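Local atomic coordinates of cellulase CEL9M (Clostridium cellulolyticum, PDB entry 1IA6), a protein that probably hydrolyses internal beta-1,4-glucosidic linkages of cellulose and related beta-glucans, as an endoglucanase of glycoside hydrolase family 9. Residues D12-F17 and T91-Q96; P24-N29 and D33-C38; A71-W76 and L213-T218; D103-S108 and A160-M165; H383-A388 and T409-D414. All coordinates share one frame; numbering follows the deposited sequence. Where two conformers were deposited one is given.

Contact 1: residues D12-F17 and T91-Q96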
# COMPACT_ATOMS: atom_id res chain seq x y z
N ASP A 12 6.52 6.71 12.60
CA ASP A 12 6.84 7.55 11.46
C ASP A 12 6.22 7.04 10.16
O ASP A 12 5.69 7.83 9.39
CB ASP A 12 8.36 7.65 11.25
CG ASP A 12 9.06 8.44 12.34
OD1 ASP A 12 8.40 9.23 13.05
OD2 ASP A 12 10.28 8.26 12.49
N SER A 13 6.29 5.74 9.92
CA SER A 13 5.76 5.15 8.69
C SER A 13 4.25 5.36 8.54
O SER A 13 3.73 5.42 7.42
CB SER A 13 6.10 3.65 8.61
OG SER A 13 5.43 2.91 9.62
N ILE A 14 3.55 5.47 9.66
CA ILE A 14 2.11 5.70 9.64
C ILE A 14 1.84 7.18 9.40
O ILE A 14 0.94 7.55 8.66
CB ILE A 14 1.47 5.28 10.98
CG1 ILE A 14 1.64 3.78 11.18
CG2 ILE A 14 -0.01 5.68 10.99
CD1 ILE A 14 1.32 3.32 12.60
N ILE A 15 2.64 8.03 10.05
CA ILE A 15 2.52 9.48 9.92
C ILE A 15 2.69 9.94 8.47
O ILE A 15 2.05 10.91 8.04
CB ILE A 15 3.56 10.19 10.81
CG1 ILE A 15 3.04 10.24 12.25
CG2 ILE A 15 3.87 11.58 10.28
CD1 ILE A 15 4.11 10.62 13.28
N PHE A 16 3.54 9.25 7.73
CA PHE A 16 3.79 9.58 6.32
C PHE A 16 2.51 9.85 5.52
O PHE A 16 2.44 10.79 4.75
CB PHE A 16 4.56 8.45 5.64
CG PHE A 16 4.51 8.52 4.14
CD1 PHE A 16 5.22 9.49 3.45
CD2 PHE A 16 3.71 7.63 3.41
CE1 PHE A 16 5.15 9.58 2.06
CE2 PHE A 16 3.63 7.72 2.03
CZ PHE A 16 4.34 8.70 1.35
N PHE A 17 1.51 9.00 5.71
CA PHE A 17 0.27 9.13 4.96
C PHE A 17 -0.40 10.50 5.06
O PHE A 17 -1.12 10.91 4.14
CB PHE A 17 -0.68 8.00 5.34
CG PHE A 17 -0.20 6.65 4.88
CD1 PHE A 17 -0.39 6.25 3.56
CD2 PHE A 17 0.52 5.83 5.73
CE1 PHE A 17 0.13 5.04 3.10
CE2 PHE A 17 1.04 4.62 5.28
CZ PHE A 17 0.85 4.22 3.96
N THR A 91 -2.38 2.70 17.39
CA THR A 91 -3.66 2.23 16.89
C THR A 91 -4.63 3.33 16.48
O THR A 91 -5.27 3.25 15.43
CB THR A 91 -4.35 1.33 17.92
OG1 THR A 91 -3.48 0.24 18.24
CG2 THR A 91 -5.66 0.78 17.36
N THR A 92 -4.75 4.37 17.31
CA THR A 92 -5.66 5.47 17.02
C THR A 92 -5.33 6.17 15.71
O THR A 92 -6.22 6.40 14.89
CB THR A 92 -5.65 6.50 18.15
OG1 THR A 92 -6.08 5.88 19.37
CG2 THR A 92 -6.58 7.66 17.82
N LYS A 93 -4.06 6.51 15.52
CA LYS A 93 -3.63 7.19 14.30
C LYS A 93 -3.82 6.27 13.10
O LYS A 93 -4.29 6.70 12.05
CB LYS A 93 -2.16 7.60 14.42
CG LYS A 93 -1.64 8.44 13.25
CD LYS A 93 -2.36 9.78 13.16
CE LYS A 93 -1.78 10.62 12.03
NZ LYS A 93 -2.44 11.96 11.92
N MET A 94 -3.46 5.00 13.26
CA MET A 94 -3.61 4.03 12.18
C MET A 94 -5.06 3.96 11.71
O MET A 94 -5.34 3.96 10.51
CB MET A 94 -3.15 2.65 12.65
CG MET A 94 -3.24 1.57 11.59
SD MET A 94 -2.04 1.82 10.26
CE MET A 94 -1.94 0.17 9.62
N LEU A 95 -5.99 3.91 12.66
CA LEU A 95 -7.41 3.84 12.32
C LEU A 95 -7.87 5.09 11.57
O LEU A 95 -8.73 5.02 10.69
CB LEU A 95 -8.26 3.63 13.58
CG LEU A 95 -8.16 2.21 14.15
CD1 LEU A 95 -8.86 2.13 15.49
CD2 LEU A 95 -8.77 1.23 13.16
N GLN A 96 -7.29 6.24 11.92
CA GLN A 96 -7.64 7.47 11.24
C GLN A 96 -7.19 7.41 9.78
O GLN A 96 -7.92 7.81 8.89
CB GLN A 96 -7.00 8.67 11.94
CG GLN A 96 -7.38 8.78 13.41
CD GLN A 96 -6.92 10.07 14.04
OE1 GLN A 96 -5.79 10.51 13.83
NE2 GLN A 96 -7.80 10.69 14.83
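K93 lies against I14 and sends its NZ on to a salt bridge with OD2 of D18, the residue after F17. That bond ties helix 91-107 to D18. The rest of the contact is apolar, with no hydrogen bond between the two segments. The methyl CG2 of I14 packs alongside the lysine chain, 3.9 Å from K93 CG. The lysine chain and the isoleucine pass one another, pointing opposite ways. K93 CG stands opposite its backbone N (chi1 -175°). A bend at chi2 (64°) is followed by a straight run to the ammonium group. The same methyl, I14 CG2, also sits 4.1 Å from M94 CA. The other branch of I14 serves the methionine, with I14 CG1 4.3 Å from M94 SD. F85 of helix 82-87 touches both I14 and M94, so a third helix covers this spot. I14 O accepts a hydrogen bond from Q97 NE2, a direct polar tie between the two helices. The contact joins the N-terminal helix 6-15 to helix 91-107 in this alpha-barrel module, away from the metal sites. K93 does two jobs here: its methylenes pack against I14, and its charge is probably balanced by D18.

Contact 2: residues P24-N29 and D33-C38. With ZN (zinc ion), chain C.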
# COMPACT_ATOMS: atom_id res chain seq x y z
N PRO A 24 -11.00 18.55 1.17
CA PRO A 24 -11.29 19.68 2.05
C PRO A 24 -10.82 19.47 3.48
O PRO A 24 -10.49 20.42 4.18
CB PRO A 24 -12.81 19.82 1.96
CG PRO A 24 -13.12 19.30 0.59
CD PRO A 24 -12.23 18.08 0.50
N GLN A 25 -10.80 18.21 3.92
CA GLN A 25 -10.40 17.89 5.29
C GLN A 25 -8.98 17.34 5.41
O GLN A 25 -8.62 16.75 6.43
CB GLN A 25 -11.39 16.89 5.88
CG GLN A 25 -12.82 17.40 5.93
CD GLN A 25 -13.77 16.41 6.57
OE1 GLN A 25 -13.98 15.31 6.06
NE2 GLN A 25 -14.34 16.80 7.70
N ALA A 26 -8.18 17.53 4.37
CA ALA A 26 -6.81 17.03 4.36
C ALA A 26 -5.98 17.54 5.54
O ALA A 26 -5.16 16.80 6.09
CB ALA A 26 -6.12 17.42 3.04
N GLY A 27 -6.20 18.79 5.93
CA GLY A 27 -5.45 19.36 7.03
C GLY A 27 -5.97 19.08 8.43
O GLY A 27 -5.34 19.46 9.42
N GLU A 28 -7.11 18.41 8.53
CA GLU A 28 -7.69 18.11 9.83
C GLU A 28 -6.93 16.98 10.53
O GLU A 28 -6.79 15.89 9.99
CB GLU A 28 -9.17 17.73 9.66
CG GLU A 28 -9.95 17.64 10.95
CD GLU A 28 -11.45 17.57 10.71
OE1 GLU A 28 -11.99 18.51 10.08
OE2 GLU A 28 -12.07 16.58 11.14
N ASN A 29 -6.44 17.27 11.73
CA ASN A 29 -5.69 16.30 12.51
C ASN A 29 -4.48 15.79 11.71
O ASN A 29 -4.12 14.61 11.78
CB ASN A 29 -6.61 15.13 12.91
CG ASN A 29 -6.07 14.33 14.08
OD1 ASN A 29 -6.84 13.77 14.86
ND2 ASN A 29 -4.75 14.26 14.21
N ASP A 33 2.09 20.78 9.38
CA ASP A 33 1.45 22.09 9.31
C ASP A 33 1.50 22.67 7.90
O ASP A 33 0.81 23.64 7.61
CB ASP A 33 2.11 23.06 10.30
CG ASP A 33 3.61 23.17 10.11
OD1 ASP A 33 4.05 23.36 8.96
OD2 ASP A 33 4.34 23.09 11.12
N TRP A 34 2.29 22.06 7.01
CA TRP A 34 2.39 22.55 5.64
C TRP A 34 1.35 21.94 4.69
O TRP A 34 1.37 22.22 3.49
CB TRP A 34 3.80 22.33 5.08
CG TRP A 34 4.43 21.02 5.45
CD1 TRP A 34 5.10 20.72 6.60
CD2 TRP A 34 4.47 19.82 4.65
NE1 TRP A 34 5.55 19.42 6.57
CE2 TRP A 34 5.17 18.85 5.39
CE3 TRP A 34 3.96 19.49 3.39
CZ2 TRP A 34 5.40 17.56 4.90
CZ3 TRP A 34 4.18 18.20 2.90
CH2 TRP A 34 4.89 17.25 3.66
N ARG A 35 0.45 21.12 5.23
CA ARG A 35 -0.60 20.52 4.41
C ARG A 35 -1.94 21.16 4.74
O ARG A 35 -2.24 21.43 5.90
CB ARG A 35 -0.70 19.01 4.63
CG ARG A 35 0.36 18.16 3.92
CD ARG A 35 0.48 18.50 2.43
NE ARG A 35 -0.82 18.81 1.83
CZ ARG A 35 -1.75 17.91 1.51
NH1 ARG A 35 -1.54 16.61 1.73
NH2 ARG A 35 -2.90 18.31 0.99
N GLY A 36 -2.75 21.39 3.71
CA GLY A 36 -4.06 21.98 3.89
C GLY A 36 -5.06 21.43 2.88
O GLY A 36 -4.76 20.47 2.18
N ALA A 37 -6.23 22.04 2.81
CA ALA A 37 -7.27 21.61 1.88
C ALA A 37 -6.80 21.68 0.43
O ALA A 37 -6.17 22.66 0.03
CB ALA A 37 -8.53 22.45 2.06
N CYS A 38 -7.13 20.66 -0.35
CA CYS A 38 -6.76 20.61 -1.76
C CYS A 38 -7.81 19.88 -2.59
O CYS A 38 -8.61 19.11 -2.05
CB CYS A 38 -5.40 19.91 -1.92
SG CYS A 38 -5.35 18.19 -1.35
ZN ZN C . -5.48 16.75 -3.17
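A26 and A37 make the closest van der Waals contacts, each setting a methyl against a carbonyl oxygen of the other segment. A26 CB lies 3.4 Å from G36 O, and A37 CB lies 3.5 Å from P24 O. A26 CB also meets the guanidinium of R35 obliquely, 3.9 Å from NH2. The backbones run close together: G27 CA is 4.3 Å from G36 CA, and the lack of a side chain at G27 is what permits this approach. No hydrogen bond links the two segments.

Polar bonds shape each segment separately. Residues Q25 to E28 form a type I beta turn, closed by E28 N to Q25 O at 3.1 Å. The R35 chain is bent at chi2 and chi3, and its head is gripped from several sides. NE forms a salt bridge with OE2 of E133, and NH1 donates to the carbonyls of A19 and K21. G36 N bonds to the same carboxylate oxygen of E133, so one acidic group fixes both backbone and side chain.

Metal binding comes at the end of segment 33-38, where C38 SG binds the zinc ion at 2.3 Å. C22, H39 and H55 complete the site.

Both segments belong to the long loop between helix 6-15 and strand 62-63. A26 rests on Y100 of helix 91-107. On another flank, R35 and W34 touch helix 365-368.

Contact 3: residues A71-W76 and L213-T218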
# COMPACT_ATOMS: atom_id res chain seq x y z
N ALA A 71 -4.65 0.50 1.00
CA ALA A 71 -5.64 0.42 2.07
C ALA A 71 -5.78 -1.01 2.58
O ALA A 71 -5.95 -1.24 3.77
CB ALA A 71 -7.00 0.93 1.58
N ALA A 72 -5.71 -1.97 1.66
CA ALA A 72 -5.83 -3.38 2.04
C ALA A 72 -4.63 -3.88 2.84
O ALA A 72 -4.80 -4.61 3.81
CB ALA A 72 -6.02 -4.25 0.79
N ILE A 73 -3.43 -3.49 2.43
CA ILE A 73 -2.22 -3.93 3.12
C ILE A 73 -2.11 -3.30 4.51
O ILE A 73 -1.65 -3.94 5.45
CB ILE A 73 -0.95 -3.61 2.30
CG1 ILE A 73 -1.01 -4.35 0.96
CG2 ILE A 73 0.30 -3.99 3.09
CD1 ILE A 73 -1.42 -5.81 1.05
N LEU A 74 -2.51 -2.04 4.63
CA LEU A 74 -2.47 -1.37 5.93
C LEU A 74 -3.48 -2.05 6.84
O LEU A 74 -3.20 -2.29 8.02
CB LEU A 74 -2.83 0.11 5.78
CG LEU A 74 -1.76 1.02 5.18
CD1 LEU A 74 -2.36 2.39 4.90
CD2 LEU A 74 -0.57 1.13 6.14
N GLY A 75 -4.65 -2.37 6.30
CA GLY A 75 -5.67 -3.05 7.09
C GLY A 75 -5.21 -4.42 7.53
O GLY A 75 -5.50 -4.86 8.64
N TRP A 76 -4.48 -5.11 6.65
CA TRP A 76 -3.97 -6.44 6.96
C TRP A 76 -2.95 -6.36 8.10
O TRP A 76 -2.93 -7.21 8.99
CB TRP A 76 -3.33 -7.07 5.71
CG TRP A 76 -3.01 -8.53 5.83
CD1 TRP A 76 -3.59 -9.43 6.67
CD2 TRP A 76 -2.07 -9.27 5.03
NE1 TRP A 76 -3.08 -10.69 6.45
CE2 TRP A 76 -2.14 -10.62 5.45
CE3 TRP A 76 -1.18 -8.92 4.01
CZ2 TRP A 76 -1.36 -11.62 4.88
CZ3 TRP A 76 -0.40 -9.93 3.44
CH2 TRP A 76 -0.49 -11.26 3.87
N LEU A 213 -9.27 -11.24 -6.96
CA LEU A 213 -10.57 -11.82 -6.66
C LEU A 213 -10.45 -12.86 -5.55
O LEU A 213 -11.27 -12.90 -4.63
CB LEU A 213 -11.17 -12.47 -7.91
CG LEU A 213 -11.83 -11.54 -8.93
CD1 LEU A 213 -12.17 -12.33 -10.18
CD2 LEU A 213 -13.09 -10.93 -8.33
N ALA A 214 -9.43 -13.71 -5.65
CA ALA A 214 -9.21 -14.76 -4.66
C ALA A 214 -8.93 -14.14 -3.30
O ALA A 214 -9.48 -14.55 -2.28
CB ALA A 214 -8.04 -15.64 -5.08
N TRP A 215 -8.06 -13.14 -3.29
CA TRP A 215 -7.69 -12.41 -2.08
C TRP A 215 -8.93 -11.78 -1.42
O TRP A 215 -9.15 -11.96 -0.22
CB TRP A 215 -6.65 -11.35 -2.47
CG TRP A 215 -6.37 -10.25 -1.48
CD1 TRP A 215 -6.73 -8.94 -1.60
CD2 TRP A 215 -5.58 -10.34 -0.28
NE1 TRP A 215 -6.20 -8.20 -0.56
CE2 TRP A 215 -5.49 -9.04 0.26
CE3 TRP A 215 -4.94 -11.40 0.38
CZ2 TRP A 215 -4.78 -8.76 1.43
CZ3 TRP A 215 -4.23 -11.12 1.55
CH2 TRP A 215 -4.16 -9.81 2.06
N ALA A 216 -9.73 -11.06 -2.20
CA ALA A 216 -10.93 -10.43 -1.67
C ALA A 216 -11.90 -11.48 -1.13
O ALA A 216 -12.56 -11.27 -0.11
CB ALA A 216 -11.61 -9.60 -2.75
N ALA A 217 -11.98 -12.61 -1.83
CA ALA A 217 -12.87 -13.69 -1.43
C ALA A 217 -12.48 -14.29 -0.08
O ALA A 217 -13.35 -14.62 0.73
CB ALA A 217 -12.88 -14.78 -2.51
N THR A 218 -11.18 -14.44 0.18
CA THR A 218 -10.76 -15.02 1.45
C THR A 218 -11.16 -14.12 2.62
O THR A 218 -11.49 -14.61 3.70
CB THR A 218 -9.23 -15.29 1.52
OG1 THR A 218 -8.51 -14.05 1.51
CG2 THR A 218 -8.79 -16.16 0.34
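A T-shaped tryptophan pair, W76 and W215, joins helix 64-80 to helix 210-224. The edge of W215 points at the face of W76. The six-membered rings have centroids 5.0 Å apart and planes at 75°. W215 CH2 does the touching. It stands 3.6 Å off the W76 plane, nearer the ring's margin than its middle, and is 3.7 Å from W76 CD2. A chi1 of 165° turns the W215 indole away from its own backbone N and lets it reach this far. Elsewhere on W215, A72 CB lies at the ring edge near its plane, 4.2 Å from NE1. I73 CD1 comes to 4.5 Å from CZ2 of W215. The helices belong to the alpha barrel, and these short segments run at 38° with axes 13.1 Å apart. At that separation the W215 indole spans much of the gap. W219 extends the aromatic cluster and meets W215 edge-to-face. NE1 of W76 donates to OE2 of E80, which probably limits rotation of the indole. On the other helix, T218 OG1 donates to W215 O at 2.8 Å. D211 and D212, just before the segment, bind calcium, and the W215 side chain lies about 9 Å from that ion.

Contact 4: residues D103-S108 and A160-M165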
# COMPACT_ATOMS: atom_id res chain seq x y z
N ASP A 103 -13.64 6.11 3.77
CA ASP A 103 -14.67 7.13 3.56
C ASP A 103 -14.71 7.47 2.07
O ASP A 103 -15.77 7.71 1.50
CB ASP A 103 -14.34 8.41 4.34
CG ASP A 103 -14.73 8.32 5.81
OD1 ASP A 103 -15.44 7.37 6.19
OD2 ASP A 103 -14.33 9.23 6.57
N TYR A 104 -13.53 7.51 1.46
CA TYR A 104 -13.39 7.82 0.04
C TYR A 104 -13.98 6.70 -0.82
O TYR A 104 -14.69 6.96 -1.78
CB TYR A 104 -11.91 8.06 -0.28
CG TYR A 104 -11.56 8.19 -1.74
CD1 TYR A 104 -12.12 9.19 -2.54
CD2 TYR A 104 -10.63 7.32 -2.33
CE1 TYR A 104 -11.76 9.33 -3.88
CE2 TYR A 104 -10.27 7.45 -3.67
CZ TYR A 104 -10.84 8.45 -4.44
OH TYR A 104 -10.48 8.58 -5.76
N PHE A 105 -13.69 5.45 -0.47
CA PHE A 105 -14.22 4.33 -1.24
C PHE A 105 -15.75 4.31 -1.21
O PHE A 105 -16.39 4.04 -2.23
CB PHE A 105 -13.69 2.99 -0.70
CG PHE A 105 -12.20 2.86 -0.76
CD1 PHE A 105 -11.46 3.46 -1.78
CD2 PHE A 105 -11.53 2.11 0.20
CE1 PHE A 105 -10.07 3.33 -1.83
CE2 PHE A 105 -10.14 1.97 0.16
CZ PHE A 105 -9.41 2.58 -0.86
N LEU A 106 -16.33 4.59 -0.05
CA LEU A 106 -17.78 4.60 0.08
C LEU A 106 -18.42 5.70 -0.76
O LEU A 106 -19.44 5.48 -1.40
CB LEU A 106 -18.18 4.75 1.56
CG LEU A 106 -17.89 3.54 2.46
CD1 LEU A 106 -18.24 3.87 3.90
CD2 LEU A 106 -18.68 2.34 1.97
N LYS A 107 -17.82 6.89 -0.75
CA LYS A 107 -18.33 8.00 -1.53
C LYS A 107 -18.22 7.72 -3.03
O LYS A 107 -19.04 8.19 -3.83
CB LYS A 107 -17.57 9.29 -1.19
CG LYS A 107 -17.81 9.76 0.24
CD LYS A 107 -16.83 10.84 0.67
CE LYS A 107 -16.98 12.11 -0.14
NZ LYS A 107 -16.05 13.16 0.37
N SER A 108 -17.22 6.94 -3.41
CA SER A 108 -16.99 6.59 -4.81
C SER A 108 -17.91 5.48 -5.31
O SER A 108 -17.83 5.09 -6.47
CB SER A 108 -15.53 6.17 -5.01
OG SER A 108 -14.63 7.20 -4.63
N ALA A 160 -11.43 -5.84 -0.39
CA ALA A 160 -10.63 -6.38 0.70
C ALA A 160 -10.34 -5.32 1.75
O ALA A 160 -10.40 -5.58 2.94
CB ALA A 160 -9.31 -6.96 0.16
N ALA A 161 -10.03 -4.11 1.29
CA ALA A 161 -9.75 -3.01 2.21
C ALA A 161 -10.97 -2.71 3.07
O ALA A 161 -10.85 -2.42 4.26
CB ALA A 161 -9.34 -1.76 1.43
N LEU A 162 -12.15 -2.77 2.46
CA LEU A 162 -13.40 -2.50 3.16
C LEU A 162 -13.77 -3.62 4.13
O LEU A 162 -14.29 -3.35 5.22
CB LEU A 162 -14.54 -2.27 2.16
CG LEU A 162 -14.46 -0.93 1.40
CD1 LEU A 162 -15.46 -0.93 0.25
CD2 LEU A 162 -14.74 0.22 2.37
N THR A 163 -13.51 -4.86 3.74
CA THR A 163 -13.81 -5.99 4.62
C THR A 163 -12.87 -5.94 5.82
O THR A 163 -13.28 -6.21 6.95
CB THR A 163 -13.62 -7.33 3.89
OG1 THR A 163 -14.51 -7.39 2.77
CG2 THR A 163 -13.93 -8.50 4.84
N LEU A 164 -11.61 -5.61 5.57
CA LEU A 164 -10.65 -5.52 6.67
C LEU A 164 -11.06 -4.39 7.61
O LEU A 164 -10.87 -4.50 8.82
CB LEU A 164 -9.24 -5.31 6.12
CG LEU A 164 -8.58 -6.63 5.73
CD1 LEU A 164 -7.42 -6.40 4.76
CD2 LEU A 164 -8.12 -7.34 6.99
N MET A 165 -11.64 -3.32 7.08
CA MET A 165 -12.07 -2.23 7.94
C MET A 165 -13.22 -2.73 8.82
O MET A 165 -13.30 -2.41 10.00
CB MET A 165 -12.53 -1.02 7.12
CG MET A 165 -12.79 0.21 7.97
SD MET A 165 -11.34 0.67 8.96
CE MET A 165 -11.70 2.37 9.36
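F105 meets A161 and L162 with different parts of its side chain. A161 CB approaches the ring obliquely, 4.0 Å from F105 CE2. L162 CD2 lies at the ring edge, near its plane, and is 4.3 Å from F105 CB. The ring is directed here by chi1 of -61°, which puts CG beside the backbone N. The same leucine methyl, L162 CD2, also touches L106 CD2 more loosely at 4.5 Å. All of these contacts are apolar. They pack helix 91-107 against helix 152-169 in the alpha barrel, with the short segments crossing at -123° and their axes 10.9 Å apart. Other helices complete the surroundings. A71 of helix 64-80 touches both F105 and A161. L187 of helix 174-193 packs on L162, while Y176 and A183 of that helix pack on L106. Helix 91-107 ends at K107, and S108 follows it. There Y104 O accepts two bonds from S108, from OG at 2.9 Å and from N at 3.0 Å, arriving from opposite faces of the carbonyl plane. S108 OG also stands over one face of the Y104 ring, 3.6 Å above its plane. The backbone of S108 hydrogen-bonds to Y116 of strand 115-119.

Contact 5: residues H383-A388 and T409-D414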
# COMPACT_ATOMS: atom_id res chain seq x y z
N HIS A 383 10.30 21.02 3.31
CA HIS A 383 9.65 20.37 4.44
C HIS A 383 10.12 18.94 4.66
O HIS A 383 10.49 18.25 3.71
CB HIS A 383 8.13 20.40 4.22
CG HIS A 383 7.59 21.76 3.95
ND1 HIS A 383 7.60 22.77 4.89
CD2 HIS A 383 7.03 22.29 2.83
CE1 HIS A 383 7.07 23.86 4.36
NE2 HIS A 383 6.72 23.60 3.12
N LEU A 384 10.10 18.49 5.91
CA LEU A 384 10.53 17.14 6.25
C LEU A 384 9.38 16.14 6.04
O LEU A 384 8.35 16.22 6.72
CB LEU A 384 11.00 17.08 7.71
CG LEU A 384 11.55 15.73 8.19
CD1 LEU A 384 12.81 15.38 7.42
CD2 LEU A 384 11.85 15.80 9.68
N LEU A 385 9.58 15.21 5.11
CA LEU A 385 8.57 14.20 4.79
C LEU A 385 8.75 12.98 5.70
O LEU A 385 9.12 11.90 5.26
CB LEU A 385 8.70 13.80 3.32
CG LEU A 385 7.66 12.86 2.69
CD1 LEU A 385 6.28 13.48 2.79
CD2 LEU A 385 8.02 12.61 1.24
N THR A 386 8.46 13.17 6.98
CA THR A 386 8.61 12.13 7.99
C THR A 386 7.95 10.79 7.65
O THR A 386 6.78 10.74 7.28
CB THR A 386 8.04 12.62 9.34
OG1 THR A 386 8.69 13.84 9.70
CG2 THR A 386 8.26 11.57 10.43
N GLY A 387 8.73 9.72 7.77
CA GLY A 387 8.22 8.38 7.53
C GLY A 387 8.22 7.81 6.12
O GLY A 387 7.90 6.64 5.93
N ALA A 388 8.58 8.62 5.13
CA ALA A 388 8.58 8.14 3.75
C ALA A 388 9.71 7.17 3.43
O ALA A 388 10.87 7.43 3.74
CB ALA A 388 8.63 9.32 2.78
N THR A 409 14.92 8.41 -5.34
CA THR A 409 14.14 9.27 -4.45
C THR A 409 12.62 9.23 -4.50
O THR A 409 11.97 10.02 -3.82
CB THR A 409 14.57 10.72 -4.64
OG1 THR A 409 14.29 11.11 -5.99
CG2 THR A 409 16.06 10.87 -4.37
N GLU A 410 12.04 8.33 -5.29
CA GLU A 410 10.59 8.26 -5.35
C GLU A 410 10.01 7.77 -4.03
O GLU A 410 10.64 7.00 -3.31
CB GLU A 410 10.14 7.34 -6.48
CG GLU A 410 9.90 8.07 -7.79
CD GLU A 410 8.62 7.63 -8.47
OE1 GLU A 410 8.52 6.44 -8.85
OE2 GLU A 410 7.70 8.46 -8.61
N VAL A 411 8.80 8.24 -3.73
CA VAL A 411 8.07 7.84 -2.52
C VAL A 411 6.64 7.58 -3.00
O VAL A 411 6.21 8.17 -3.99
CB VAL A 411 8.05 8.96 -1.46
CG1 VAL A 411 9.47 9.28 -1.02
CG2 VAL A 411 7.37 10.21 -2.01
N ALA A 412 5.90 6.71 -2.32
CA ALA A 412 4.54 6.42 -2.76
C ALA A 412 3.73 5.67 -1.71
O ALA A 412 4.29 5.06 -0.80
CB ALA A 412 4.58 5.61 -4.05
N LEU A 413 2.41 5.71 -1.87
CA LEU A 413 1.52 5.02 -0.95
C LEU A 413 1.85 3.54 -0.85
O LEU A 413 1.98 3.00 0.25
CB LEU A 413 0.06 5.16 -1.40
CG LEU A 413 -0.61 6.53 -1.41
CD1 LEU A 413 -2.05 6.38 -1.89
CD2 LEU A 413 -0.57 7.13 -0.01
N ASP A 414 1.99 2.87 -2.00
CA ASP A 414 2.26 1.44 -1.98
C ASP A 414 3.62 1.08 -1.39
O ASP A 414 3.82 -0.04 -0.91
CB ASP A 414 2.10 0.83 -3.39
CG ASP A 414 3.25 1.17 -4.33
OD1 ASP A 414 3.38 2.35 -4.73
OD2 ASP A 414 4.01 0.25 -4.67
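L385 and A388, which both touch V411, mark the start and end of a type II beta turn, and L385 is also the centre of an inverse gamma turn. The bonds of both turns are weak: T386 N to L384 O is 3.1 Å and A388 N to L385 O is 3.3 Å. G387 takes a positive phi of 86°, as the third residue of a type II turn does.

These overlapping turns pack on the connection between helix 406-409 and helix 413-429 in this alpha-barrel module. V411 meets them with both methyls. L385 and V411 meet end on, with L385 CD2 4.1 Å from V411 CG2. With chi1 at -174° the leucine extends from the turn, which brings CD2 to the valine. The other valine branch, CG1, lies beside its own backbone N and is 3.9 Å from A388 CB. The contact is small and wholly apolar.

V411 follows E410, predicted to be an active-site residue, and precedes A412, the N-cap residue of helix 413-429. E410 is also the first residue to leave helical geometry after helix 406-409. The V411 side chain is about 10 Å from that of D401, the other predicted active-site residue. The contact is thus one residue along the chain from E410, whose OE1 accepts a hydrogen bond from NE1 of W304. A388 also packs on F16 of segment 12-17, and its backbone, like that of G387, hydrogen-bonds to I352. The carbonyl O of G387 accepts a hydrogen bond from ND2 of N416.

From the N terminus, contact 1 opens on helix 6-15 and closes at helix 91-107. Contact 2 is nested inside that loop and closes a short one of its own near the zinc site. Contact 3 opens on helix 64-80, before contact 1 closes, and ends on helix 210-224, so contacts 1 and 3 cross. Contact 4 is nested inside contact 3 and joins helix 91-107, also used by contact 1, to helix 152-169. Contact 5 follows in series near the C terminus and closes a short loop just before helix 413-429. In space, W215 touches A160 between contacts 3 and 4, and F17 touches L413 between contacts 1 and 5. W34 touches H383, and Q96 probably hydrogen-bonds N29.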